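Long-range contacts in extracellular solute-binding protein family 1 (Arthrobacter chlorophenolicus, PDB 4R2F), which binds the disaccharide laminaribiose in a pocket and probably delivers such sugars to a membrane transporter as its extracellular solute-binding component: residues T196-G201 with A253-T258; I204-M209 with A399-T404; L214-G219 with N234-E239; D228-R233 with A420-L425; F240-V245 with Q405-G410. One frame throughout, in Å; residues are numbered along the deposited sequence.

Interaction 1. Residues T196-G201 with A253-T258; sequences TGSGAG and AAVSYT
Ser198 grips the 3-10 turn 254-256 at two points, and the packing is closest there. Its backbone N donates to Ala254 O at 3.1 Å, tilted somewhat from the carbonyl plane, while its hydroxyl OG gives a hydrogen bond of 2.7 Å to Val255 O. OG comes in from the flank of the Val255 carbonyl, with a C=O...OG angle of 103°; the torsion that sets OG between the backbone N and carbonyl carbon of its own residue (chi1 65°) is what brings it near this oxygen. One residue on, Gly199 N donates to Tyr257 O at 2.8 Å from well above the carbonyl plane. Ala254 O also accepts from Tyr257 N inside its own turn, and the two donors approach from opposite faces of the plane. Gly197 CA adds a CA-H...O contact to Ala254 O at 3.1 Å, and Gly199 CA makes a longer one, 3.5 Å, to Ser256 O.

Toward Ala200 the fit becomes looser. Thr258 CG2 lies 3.8 Å from Ala200 O, and a water joins Ser256 O to Ala200 N, the latter link being weak. Tyr257 sets its ring edge toward Thr196 O and hydrogen-bonds through OH to Asp251; Gly201, the last residue of 196-201, belongs to the sugar pocket.

The contact thus joins two interhelical loops of the solute-binding fold through main-chain carbonyls that accept from Ser198 N, Ser198 OG and Gly199 N, so the link relies on neutral hydrogen bonds, with no salt bridge across it.

Interaction 2. Residues I204-M209 with A399-T404; sequences IGNHLM and ALNQFT. With BGC (beta-D-glucopyranose), chain B.
Helices 204-209 and 399-404 cross almost perpendicularly, at 84°, with their axes 9.0 Å apart and the CA atoms of Asn206 and Thr404 the closest pair. The contact is a helix-helix crossing beside the glycan pocket of this solute-binding protein. Close approach is possible at Gly205, whose carbonyl carbon C takes Thr404 CG2 at 3.4 Å.

Asn206 is the polar centre. Its CG stands anti to its own carbonyl carbon (chi1 -72°), which carries the amide across to the second helix, where ND2 donates to Thr404 OG1 at 2.7 Å; the hydroxyl is tilted out of the amide plane. Thr404 OG1 in turn donates to Leu400 O one turn back, approaching from the face opposite to Thr404 N. This relay gives the hydroxyl both an incoming and an outgoing bond and fixes its rotation. A water accepts from Asn401 ND2 and, weakly, from Asn206 ND2, while donating to Asn401 O.

On the apolar side, Leu400 CG packs at Asn206 CB. Met209, bent at chi2 and chi3, brings CB to 3.8 Å from Phe403 CE2, and its sulfur makes an oblique Met-aromatic contact. Phe403 also stacks on Phe421 of helix 414-428.

His207, next in the chain after Asn206, serves the ligand instead: its ND1 is engaged by Arg156 NE, and its NE2 donates to O6 of the glucose, 2.8 Å away and nearly straight at 172°.

Interaction 3. Residues L214-G219 with N234-E239; sequences LNNGGG and NVEAVE
Asn234 meets the backbone of Gly219 with both ends of its amide. OD1 accepts from Gly219 N at 2.9 Å, in the carbonyl plane and on a lone pair, while ND2 donates to Gly219 O at 2.8 Å with an almost straight N-H...O angle of 175°. That oxygen lies in the plane of the Asn234 amide, but the donor stands above the Gly219 carbonyl plane. Two bonds to one residue fix the rotation of the side-chain amide.

A separate bond runs from Asn216 ND2 to Glu236 OE2 at 3.2 Å. It is straight at the hydrogen, yet meets the carboxylate from above its plane, the two flat groups being turned 69° apart. Glu236 OE2 also accepts from His301 NE2.

Behind these contacts, helix 204-215 ends in a Schellman motif: Gly217, with positive phi, is its C-prime residue, and Gly218 N and Gly217 N bond back to Met213 O and Leu214 O. This turn leads the chain past helix 232-246, and Gly218 CA lies 3.4 Å from Asn234 OD1. Farther out, Asn234 ND2 has a second acceptor in Val229 O, and Arg233 NH1 holds the carbonyl oxygen of Asn216.

Interaction 4. Residues D228-R233 with A420-L425; sequences DVLNDR and AFDTGL
Phe421 is the first residue of 420-425 to meet the other segment: CD2 of its ring lies 3.8 Å from CG1 of Val229, the branch that stands anti to its own backbone N (chi1 177°). The side chains cross at about a right angle, and the methyl comes in obliquely to the ring. The same ring also touches Ala399 and Leu400 of helix 398-408.

Asp422 follows; its CA and Val229 CA are the closest such pair of the contact, 5.8 Å apart. Its CG swings anti to the backbone N (chi1 -168°), and Asp422 OD1 lies 3.6 Å from Val229 CG2, a van der Waals approach. The polar link is indirect: a water donates to Asp422 OD1 at 2.6 Å and accepts from Val229 N at 2.9 Å, and so supplies a partner to the main-chain N at the start of the loop turn. The other carboxylate oxygen, OD2, forms a salt bridge with Lys426 one turn on in its own helix, which probably steadies the charge; Leu230 CD1 comes no nearer than 4.3 Å to Asp422 OD2.

One helical turn after Phe421, Leu425 brings CD1 to 4.1 Å from Val229 CG2 and rests the same methyl over one face of the Phe421 ring, toward the rim. Val229 is thereby met by three residues of one helix surface.

No direct hydrogen bond crosses the contact. The arrangement is that of a type I beta turn, Asp228 to Asn231, whose second residue is set against helix 414-428 just before Asn231 N-caps helix 232-246.

Interaction 5. Residues F240-V245 with Q405-G410; sequences FLLELV and QTVLTG
Leu241 CB lies 3.9 Å from Val407 CG1, and Leu242 CD2 approaches the same Val407 CG1 at 4.2 Å, the apolar part of the contact. The CG1 branch of Val407, held anti to the backbone N (chi1 173°), is the one that meets both leucines. Leu242 CD2 also rests on the main chain, 3.8 Å from Gly410 CA.

A second group sets methyls against backbone carbonyls. Val245 straddles the last turn with its two branches: CG2 sits 3.5 Å from Val407 O and CG1 3.7 Å from Leu408 O. Leu242 CD2 is likewise 3.6 Å from Val407 O. These are van der Waals approaches, and no hydrogen bond spans the two segments. Val407 O is engaged within its own segment, accepting from Gly410 N.

That bond belongs to the Schellman motif that closes helix 398-408, with Gly410 at positive phi (51°). Helix 232-246 thus packs on the C-terminal end of its neighbour, Val245 and Leu242 lying on the turn where the chain leaves the helix.

The side-chain polar bonds lie away from helix 232-246. Thr409 OG1 donates to Gln405 O at 2.8 Å, tilted 20° from the carbonyl plane, and Gln405 NE2 reaches Ser198 O. On the buried side, Leu241 and Val407 both touch Met209 of helix 204-215.

Overall arrangement
The five contacts probably lie within one of the two lobes usual for solute-binding proteins and link helices 204-215, 232-246, 398-408 and 414-428. Interactions 3, 4 and 5 involve helix 232-246 or its approach, and interactions 2 and 5 share helix 398-408. Interaction 2 touches every other contact, its centre 10 to 13 Å from theirs; interactions 1 and 4 are the most distant pair, at 23 Å. Along the chain, interaction 3 nests within interactions 1 and 2, and interaction 5 within interaction 4. Residues from 399 onward pack on helices 204-215 and 232-246 and the turn before the latter, about 160 to 190 residues earlier, beside a sugar pocket to which interactions 1 and 2 contribute.

Interaction 1. Residues T196-G201 with A253-T258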
# COMPACT_ATOMS: atom_id res chain seq x y z
N THR A 196 7.55 -6.50 -11.30
CA THR A 196 6.41 -5.66 -10.96
C THR A 196 5.19 -6.16 -11.76
O THR A 196 5.28 -7.17 -12.44
CB THR A 196 6.71 -4.17 -11.20
OG1 THR A 196 5.73 -3.38 -10.53
CG2 THR A 196 6.70 -3.83 -12.68
N GLY A 197 4.07 -5.47 -11.66
CA GLY A 197 2.90 -5.85 -12.38
C GLY A 197 1.83 -4.79 -12.30
O GLY A 197 1.67 -4.16 -11.26
N SER A 198 1.08 -4.64 -13.39
CA SER A 198 -0.04 -3.68 -13.46
C SER A 198 -1.29 -4.27 -14.06
O SER A 198 -2.17 -3.52 -14.52
CB SER A 198 0.37 -2.42 -14.22
OG SER A 198 0.65 -2.69 -15.58
N GLY A 199 -1.42 -5.59 -13.98
CA GLY A 199 -2.62 -6.25 -14.47
C GLY A 199 -3.81 -5.94 -13.62
O GLY A 199 -3.69 -5.23 -12.61
N ALA A 200 -4.97 -6.49 -13.99
CA ALA A 200 -6.22 -6.23 -13.26
C ALA A 200 -6.06 -6.62 -11.79
O ALA A 200 -5.55 -7.69 -11.48
CB ALA A 200 -7.37 -7.00 -13.87
N GLY A 201 -6.49 -5.74 -10.90
CA GLY A 201 -6.37 -5.98 -9.47
C GLY A 201 -4.99 -5.71 -8.87
O GLY A 201 -4.81 -5.79 -7.67
N ALA A 253 6.10 -8.29 -20.31
CA ALA A 253 4.68 -8.56 -20.00
C ALA A 253 4.26 -8.07 -18.61
O ALA A 253 3.14 -8.31 -18.22
CB ALA A 253 4.38 -10.04 -20.11
N ALA A 254 5.15 -7.40 -17.87
CA ALA A 254 4.79 -6.91 -16.50
C ALA A 254 3.47 -6.12 -16.46
O ALA A 254 2.73 -6.18 -15.50
CB ALA A 254 5.91 -6.07 -15.92
N VAL A 255 3.21 -5.35 -17.51
CA VAL A 255 2.00 -4.54 -17.60
C VAL A 255 0.72 -5.36 -17.42
O VAL A 255 -0.31 -4.86 -16.94
CB VAL A 255 1.96 -3.76 -18.96
CG1 VAL A 255 1.98 -4.71 -20.13
CG2 VAL A 255 0.74 -2.87 -19.06
N SER A 256 0.78 -6.64 -17.80
CA SER A 256 -0.37 -7.51 -17.81
C SER A 256 -0.55 -8.33 -16.53
O SER A 256 -1.56 -9.02 -16.38
CB SER A 256 -0.26 -8.50 -18.99
OG SER A 256 0.75 -9.49 -18.76
N TYR A 257 0.43 -8.28 -15.64
CA TYR A 257 0.50 -9.27 -14.58
C TYR A 257 -0.38 -8.95 -13.39
O TYR A 257 -0.30 -7.87 -12.81
CB TYR A 257 1.91 -9.46 -14.08
CG TYR A 257 2.87 -10.18 -15.00
CD1 TYR A 257 2.45 -11.12 -15.95
CD2 TYR A 257 4.22 -9.96 -14.85
CE1 TYR A 257 3.39 -11.79 -16.74
CE2 TYR A 257 5.15 -10.60 -15.64
CZ TYR A 257 4.75 -11.50 -16.57
OH TYR A 257 5.73 -12.11 -17.32
N THR A 258 -1.20 -9.91 -13.03
CA THR A 258 -2.06 -9.83 -11.88
C THR A 258 -1.22 -10.10 -10.63
O THR A 258 -0.03 -10.46 -10.71
CB THR A 258 -3.15 -10.93 -11.92
OG1 THR A 258 -2.49 -12.19 -11.99
CG2 THR A 258 -4.14 -10.79 -13.11
O HOH W 1 -4.24 -8.23 -16.90

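Interaction 2. Residues I204-M209 with A399-T404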
# COMPACT_ATOMS: atom_id res chain seq x y z
N ILE A 204 0.61 -2.67 -7.64
CA ILE A 204 2.02 -2.55 -7.31
C ILE A 204 2.78 -1.69 -8.34
O ILE A 204 3.66 -0.90 -7.97
CB ILE A 204 2.64 -3.95 -7.16
CG1 ILE A 204 2.05 -4.64 -5.92
CG2 ILE A 204 4.16 -3.91 -7.12
CD1 ILE A 204 2.37 -3.99 -4.57
N GLY A 205 2.42 -1.83 -9.61
CA GLY A 205 2.98 -0.99 -10.66
C GLY A 205 2.74 0.48 -10.40
O GLY A 205 3.67 1.29 -10.55
N ASN A 206 1.51 0.81 -10.03
CA ASN A 206 1.16 2.19 -9.63
C ASN A 206 2.11 2.66 -8.55
O ASN A 206 2.60 3.78 -8.58
CB ASN A 206 -0.26 2.24 -9.06
CG ASN A 206 -1.35 2.08 -10.10
OD1 ASN A 206 -2.52 2.05 -9.75
ND2 ASN A 206 -0.98 2.04 -11.36
N HIS A 207 2.38 1.78 -7.59
CA HIS A 207 3.12 2.18 -6.43
C HIS A 207 4.58 2.38 -6.76
O HIS A 207 5.24 3.25 -6.19
CB HIS A 207 2.96 1.16 -5.32
CG HIS A 207 1.55 0.99 -4.86
ND1 HIS A 207 1.16 -0.01 -4.00
CD2 HIS A 207 0.43 1.72 -5.12
CE1 HIS A 207 -0.14 0.10 -3.76
NE2 HIS A 207 -0.60 1.14 -4.42
N LEU A 208 5.07 1.55 -7.68
CA LEU A 208 6.40 1.67 -8.20
C LEU A 208 6.59 3.04 -8.85
O LEU A 208 7.63 3.65 -8.66
CB LEU A 208 6.67 0.56 -9.22
CG LEU A 208 8.08 0.51 -9.78
CD1 LEU A 208 9.16 0.44 -8.70
CD2 LEU A 208 8.20 -0.65 -10.76
N MET A 209 5.62 3.51 -9.62
CA MET A 209 5.77 4.79 -10.35
C MET A 209 6.07 5.89 -9.31
O MET A 209 7.10 6.59 -9.39
CB MET A 209 4.50 5.15 -11.15
CG MET A 209 4.13 4.22 -12.33
SD MET A 209 5.36 3.99 -13.63
CE MET A 209 6.11 2.46 -13.12
N ALA A 399 -6.16 7.97 -13.94
CA ALA A 399 -4.92 8.60 -14.41
C ALA A 399 -3.64 7.88 -14.00
O ALA A 399 -2.71 7.77 -14.80
CB ALA A 399 -4.86 10.06 -13.97
N LEU A 400 -3.55 7.45 -12.74
CA LEU A 400 -2.37 6.76 -12.27
C LEU A 400 -2.28 5.38 -12.94
O LEU A 400 -1.21 4.99 -13.36
CB LEU A 400 -2.40 6.61 -10.73
CG LEU A 400 -1.19 5.94 -10.07
CD1 LEU A 400 0.12 6.49 -10.59
CD2 LEU A 400 -1.27 6.07 -8.55
N ASN A 401 -3.42 4.68 -13.05
CA ASN A 401 -3.43 3.36 -13.69
C ASN A 401 -2.85 3.42 -15.08
O ASN A 401 -1.94 2.66 -15.43
CB ASN A 401 -4.84 2.77 -13.74
CG ASN A 401 -5.33 2.31 -12.37
OD1 ASN A 401 -6.46 2.55 -11.99
ND2 ASN A 401 -4.48 1.62 -11.64
N GLN A 402 -3.35 4.38 -15.86
CA GLN A 402 -3.00 4.54 -17.29
C GLN A 402 -1.57 5.01 -17.46
O GLN A 402 -0.83 4.52 -18.32
CB GLN A 402 -4.06 5.45 -17.98
CG GLN A 402 -5.44 4.80 -17.91
CD GLN A 402 -6.61 5.59 -18.51
OE1 GLN A 402 -7.70 5.04 -18.74
NE2 GLN A 402 -6.40 6.87 -18.75
N PHE A 403 -1.14 5.92 -16.60
CA PHE A 403 0.26 6.33 -16.57
C PHE A 403 1.18 5.13 -16.40
O PHE A 403 2.15 4.95 -17.14
CB PHE A 403 0.44 7.34 -15.44
CG PHE A 403 1.85 7.74 -15.19
CD1 PHE A 403 2.58 8.43 -16.14
CD2 PHE A 403 2.45 7.45 -13.98
CE1 PHE A 403 3.88 8.80 -15.89
CE2 PHE A 403 3.74 7.84 -13.72
CZ PHE A 403 4.46 8.51 -14.69
N THR A 404 0.85 4.28 -15.44
CA THR A 404 1.65 3.11 -15.16
C THR A 404 1.74 2.20 -16.39
O THR A 404 2.80 1.69 -16.71
CB THR A 404 1.10 2.30 -13.95
OG1 THR A 404 0.97 3.16 -12.81
CG2 THR A 404 2.03 1.15 -13.61
C2 BGC B . -2.51 0.07 -0.20
C3 BGC B . -3.69 1.03 -0.04
C4 BGC B . -4.03 1.65 -1.39
C5 BGC B . -4.29 0.56 -2.42
C6 BGC B . -4.52 1.13 -3.82
C1 BGC B . -2.97 -0.99 -1.18
O2 BGC B . -2.16 -0.52 1.05
O3 BGC B . -3.37 2.06 0.90
O4 BGC B . -5.22 2.42 -1.28
O5 BGC B . -3.19 -0.36 -2.45
O6 BGC B . -3.35 1.82 -4.33
O HOH W 2 -2.09 0.24 -13.35

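Interaction 3. Residues L214-G219 with N234-E239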
# COMPACT_ATOMS: atom_id res chain seq x y z
N LEU A 214 9.59 9.40 -5.60
CA LEU A 214 10.00 9.75 -4.23
C LEU A 214 11.47 9.46 -3.98
O LEU A 214 12.18 10.26 -3.38
CB LEU A 214 9.15 9.00 -3.21
CG LEU A 214 7.66 9.32 -3.24
CD1 LEU A 214 6.98 8.57 -2.12
CD2 LEU A 214 7.37 10.80 -3.13
N ASN A 215 11.93 8.33 -4.50
CA ASN A 215 13.31 7.92 -4.39
C ASN A 215 14.27 8.91 -5.06
O ASN A 215 15.42 8.99 -4.68
CB ASN A 215 13.46 6.52 -4.97
CG ASN A 215 14.71 5.80 -4.54
OD1 ASN A 215 15.65 6.37 -3.99
ND2 ASN A 215 14.73 4.51 -4.81
N ASN A 216 13.80 9.69 -6.02
CA ASN A 216 14.65 10.70 -6.64
C ASN A 216 14.39 12.11 -6.14
O ASN A 216 14.71 13.08 -6.83
CB ASN A 216 14.44 10.66 -8.15
CG ASN A 216 15.58 11.31 -8.92
OD1 ASN A 216 16.75 11.25 -8.51
ND2 ASN A 216 15.25 11.88 -10.08
N GLY A 217 13.81 12.25 -4.94
CA GLY A 217 13.52 13.56 -4.38
C GLY A 217 12.33 14.24 -5.04
O GLY A 217 12.13 15.42 -4.85
N GLY A 218 11.54 13.50 -5.81
CA GLY A 218 10.37 14.06 -6.49
C GLY A 218 9.10 13.80 -5.74
O GLY A 218 9.10 13.77 -4.52
N GLY A 219 8.02 13.62 -6.48
CA GLY A 219 6.69 13.43 -5.92
C GLY A 219 5.63 14.10 -6.73
O GLY A 219 5.92 14.95 -7.56
N ASN A 234 10.92 14.01 -11.21
CA ASN A 234 9.95 13.08 -11.72
C ASN A 234 10.29 12.64 -13.12
O ASN A 234 10.15 11.47 -13.43
CB ASN A 234 8.55 13.67 -11.67
CG ASN A 234 8.04 13.89 -10.25
OD1 ASN A 234 8.61 13.34 -9.28
ND2 ASN A 234 6.96 14.64 -10.13
N VAL A 235 10.75 13.54 -13.97
CA VAL A 235 11.07 13.18 -15.35
C VAL A 235 12.19 12.17 -15.37
O VAL A 235 12.13 11.16 -16.07
CB VAL A 235 11.46 14.40 -16.22
CG1 VAL A 235 11.95 13.96 -17.60
CG2 VAL A 235 10.28 15.33 -16.36
N GLU A 236 13.23 12.45 -14.61
CA GLU A 236 14.34 11.51 -14.48
C GLU A 236 13.92 10.12 -14.00
O GLU A 236 14.48 9.12 -14.44
CB GLU A 236 15.34 12.00 -13.47
CG GLU A 236 16.66 12.45 -14.01
CD GLU A 236 17.64 12.62 -12.89
OE1 GLU A 236 18.70 11.97 -12.93
OE2 GLU A 236 17.32 13.37 -11.94
N ALA A 237 13.00 10.09 -13.04
CA ALA A 237 12.52 8.85 -12.46
C ALA A 237 11.82 8.03 -13.53
O ALA A 237 12.08 6.84 -13.67
CB ALA A 237 11.60 9.13 -11.28
N VAL A 238 10.99 8.70 -14.33
CA VAL A 238 10.27 8.03 -15.39
C VAL A 238 11.20 7.60 -16.52
O VAL A 238 11.01 6.52 -17.07
CB VAL A 238 9.12 8.90 -15.93
CG1 VAL A 238 8.46 8.23 -17.14
CG2 VAL A 238 8.08 9.09 -14.85
N GLU A 239 12.20 8.42 -16.84
CA GLU A 239 13.22 8.03 -17.81
C GLU A 239 13.97 6.77 -17.37
O GLU A 239 14.33 5.94 -18.19
CB GLU A 239 14.24 9.17 -18.05
CG GLU A 239 13.69 10.32 -18.89
CD GLU A 239 14.66 11.49 -19.06
OE1 GLU A 239 15.64 11.63 -18.28
OE2 GLU A 239 14.44 12.30 -19.98

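Interaction 4. Residues D228-R233 with A420-L425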
# COMPACT_ATOMS: atom_id res chain seq x y z
N ASP A 228 2.75 19.10 -8.84
CA ASP A 228 4.06 19.38 -9.42
C ASP A 228 4.56 18.16 -10.23
O ASP A 228 5.70 17.72 -10.09
CB ASP A 228 5.04 19.73 -8.30
CG ASP A 228 6.37 20.29 -8.83
OD1 ASP A 228 6.39 20.84 -9.95
OD2 ASP A 228 7.39 20.14 -8.12
N VAL A 229 3.69 17.65 -11.10
CA VAL A 229 3.95 16.38 -11.79
C VAL A 229 5.14 16.42 -12.75
O VAL A 229 5.93 15.48 -12.82
CB VAL A 229 2.68 15.93 -12.52
CG1 VAL A 229 2.95 14.64 -13.32
CG2 VAL A 229 1.58 15.72 -11.50
N LEU A 230 5.30 17.54 -13.44
CA LEU A 230 6.36 17.67 -14.43
C LEU A 230 7.69 18.14 -13.85
O LEU A 230 8.59 18.52 -14.58
CB LEU A 230 5.90 18.59 -15.57
CG LEU A 230 5.04 17.83 -16.58
CD1 LEU A 230 4.00 18.72 -17.24
CD2 LEU A 230 5.99 17.20 -17.59
N ASN A 231 7.82 18.12 -12.53
CA ASN A 231 9.12 18.37 -11.90
C ASN A 231 10.23 17.51 -12.53
O ASN A 231 10.04 16.33 -12.83
CB ASN A 231 8.96 18.17 -10.37
CG ASN A 231 10.21 17.66 -9.71
OD1 ASN A 231 10.49 16.47 -9.75
ND2 ASN A 231 10.97 18.55 -9.09
N ASP A 232 11.40 18.11 -12.74
CA ASP A 232 12.55 17.39 -13.32
C ASP A 232 13.00 16.12 -12.62
O ASP A 232 13.65 15.27 -13.25
CB ASP A 232 13.79 18.28 -13.37
CG ASP A 232 13.68 19.44 -14.37
OD1 ASP A 232 12.57 19.89 -14.76
OD2 ASP A 232 14.75 19.93 -14.75
N ARG A 233 12.78 16.00 -11.32
CA ARG A 233 13.14 14.76 -10.63
C ARG A 233 12.17 13.64 -11.00
O ARG A 233 12.55 12.48 -11.10
CB ARG A 233 13.15 14.92 -9.11
CG ARG A 233 14.20 15.89 -8.59
CD ARG A 233 15.58 15.40 -8.91
NE ARG A 233 16.62 16.18 -8.26
CZ ARG A 233 17.12 15.96 -7.05
NH1 ARG A 233 16.66 14.99 -6.27
NH2 ARG A 233 18.10 16.74 -6.62
N ALA A 420 0.38 13.74 -19.75
CA ALA A 420 -0.93 13.08 -19.77
C ALA A 420 -1.42 12.79 -18.33
O ALA A 420 -2.60 12.91 -18.03
CB ALA A 420 -0.88 11.78 -20.59
N PHE A 421 -0.47 12.42 -17.47
CA PHE A 421 -0.77 12.14 -16.06
C PHE A 421 -1.28 13.44 -15.37
O PHE A 421 -2.36 13.46 -14.79
CB PHE A 421 0.50 11.57 -15.40
CG PHE A 421 0.32 11.11 -13.97
CD1 PHE A 421 -0.89 10.60 -13.52
CD2 PHE A 421 1.38 11.19 -13.09
CE1 PHE A 421 -1.04 10.20 -12.22
CE2 PHE A 421 1.23 10.78 -11.78
CZ PHE A 421 0.02 10.28 -11.35
N ASP A 422 -0.49 14.50 -15.51
CA ASP A 422 -0.83 15.83 -14.99
C ASP A 422 -2.23 16.26 -15.41
O ASP A 422 -3.07 16.62 -14.59
CB ASP A 422 0.18 16.84 -15.53
CG ASP A 422 0.11 18.18 -14.84
OD1 ASP A 422 0.13 18.25 -13.59
OD2 ASP A 422 0.08 19.19 -15.56
N THR A 423 -2.48 16.16 -16.70
CA THR A 423 -3.74 16.54 -17.25
C THR A 423 -4.88 15.70 -16.71
O THR A 423 -5.94 16.24 -16.42
CB THR A 423 -3.67 16.46 -18.80
OG1 THR A 423 -2.70 17.43 -19.23
CG2 THR A 423 -5.01 16.73 -19.44
N GLY A 424 -4.68 14.39 -16.57
CA GLY A 424 -5.76 13.53 -16.05
C GLY A 424 -6.11 13.85 -14.58
O GLY A 424 -7.27 13.85 -14.16
N LEU A 425 -5.07 14.13 -13.80
CA LEU A 425 -5.23 14.50 -12.41
C LEU A 425 -5.96 15.84 -12.28
O LEU A 425 -6.80 15.96 -11.41
CB LEU A 425 -3.87 14.58 -11.71
CG LEU A 425 -3.16 13.24 -11.47
CD1 LEU A 425 -1.75 13.48 -10.94
CD2 LEU A 425 -3.97 12.37 -10.50
O HOH W 3 1.76 19.52 -12.07

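Interaction 5. Residues F240-V245 with Q405-G410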
# COMPACT_ATOMS: atom_id res chain seq x y z
N PHE A 240 14.21 6.62 -16.08
CA PHE A 240 14.91 5.46 -15.60
C PHE A 240 14.06 4.19 -15.74
O PHE A 240 14.54 3.16 -16.19
CB PHE A 240 15.38 5.66 -14.17
CG PHE A 240 16.11 4.50 -13.62
CD1 PHE A 240 17.37 4.15 -14.12
CD2 PHE A 240 15.55 3.72 -12.62
CE1 PHE A 240 18.05 3.05 -13.63
CE2 PHE A 240 16.25 2.63 -12.11
CZ PHE A 240 17.48 2.29 -12.62
N LEU A 241 12.79 4.30 -15.38
CA LEU A 241 11.85 3.20 -15.56
C LEU A 241 11.75 2.79 -17.03
O LEU A 241 11.82 1.61 -17.36
CB LEU A 241 10.49 3.58 -15.00
CG LEU A 241 10.49 3.61 -13.46
CD1 LEU A 241 9.34 4.42 -12.88
CD2 LEU A 241 10.48 2.20 -12.90
N LEU A 242 11.62 3.76 -17.92
CA LEU A 242 11.63 3.48 -19.36
C LEU A 242 12.89 2.76 -19.83
O LEU A 242 12.82 1.89 -20.69
CB LEU A 242 11.44 4.75 -20.16
CG LEU A 242 10.07 5.38 -20.03
CD1 LEU A 242 10.09 6.81 -20.62
CD2 LEU A 242 9.03 4.52 -20.73
N GLU A 243 14.03 3.10 -19.23
CA GLU A 243 15.26 2.43 -19.53
C GLU A 243 15.25 1.00 -18.99
O GLU A 243 15.76 0.10 -19.64
CB GLU A 243 16.42 3.21 -18.92
CG GLU A 243 17.75 2.94 -19.58
CD GLU A 243 18.87 3.74 -18.93
OE1 GLU A 243 20.04 3.55 -19.31
OE2 GLU A 243 18.58 4.56 -18.03
N LEU A 244 14.71 0.78 -17.80
CA LEU A 244 14.54 -0.59 -17.32
C LEU A 244 13.64 -1.41 -18.26
O LEU A 244 13.93 -2.59 -18.54
CB LEU A 244 13.98 -0.62 -15.92
CG LEU A 244 14.84 -0.05 -14.80
CD1 LEU A 244 14.11 -0.26 -13.49
CD2 LEU A 244 16.21 -0.68 -14.78
N VAL A 245 12.58 -0.78 -18.78
CA VAL A 245 11.66 -1.41 -19.74
C VAL A 245 12.35 -1.73 -21.08
O VAL A 245 12.21 -2.86 -21.59
CB VAL A 245 10.38 -0.58 -19.99
CG1 VAL A 245 9.54 -1.19 -21.12
CG2 VAL A 245 9.53 -0.50 -18.72
N GLN A 405 0.61 1.96 -17.03
CA GLN A 405 0.59 1.01 -18.12
C GLN A 405 1.36 1.55 -19.31
O GLN A 405 2.07 0.82 -20.01
CB GLN A 405 -0.84 0.62 -18.45
CG GLN A 405 -1.46 -0.20 -17.32
CD GLN A 405 -2.82 -0.80 -17.63
OE1 GLN A 405 -3.60 -0.24 -18.39
NE2 GLN A 405 -3.12 -1.94 -17.03
N THR A 406 1.26 2.85 -19.49
CA THR A 406 2.04 3.55 -20.51
C THR A 406 3.54 3.42 -20.30
O THR A 406 4.30 3.13 -21.24
CB THR A 406 1.62 5.04 -20.56
OG1 THR A 406 0.31 5.12 -21.16
CG2 THR A 406 2.58 5.89 -21.34
N VAL A 407 3.99 3.62 -19.06
CA VAL A 407 5.42 3.53 -18.79
C VAL A 407 5.91 2.08 -18.93
O VAL A 407 6.97 1.82 -19.52
CB VAL A 407 5.74 4.08 -17.39
CG1 VAL A 407 7.19 3.82 -17.03
CG2 VAL A 407 5.44 5.57 -17.32
N LEU A 408 5.13 1.14 -18.41
CA LEU A 408 5.55 -0.25 -18.37
C LEU A 408 5.55 -0.91 -19.77
O LEU A 408 6.13 -1.98 -19.95
CB LEU A 408 4.68 -1.05 -17.38
CG LEU A 408 4.92 -0.82 -15.88
CD1 LEU A 408 4.08 -1.78 -15.06
CD2 LEU A 408 6.39 -0.93 -15.48
N THR A 409 4.91 -0.26 -20.75
CA THR A 409 5.01 -0.67 -22.17
C THR A 409 5.90 0.22 -23.05
O THR A 409 5.99 -0.01 -24.26
CB THR A 409 3.63 -0.73 -22.84
OG1 THR A 409 2.94 0.51 -22.64
CG2 THR A 409 2.81 -1.87 -22.29
N GLY A 410 6.54 1.22 -22.44
CA GLY A 410 7.34 2.21 -23.17
C GLY A 410 6.61 2.86 -24.34
O GLY A 410 7.19 3.08 -25.42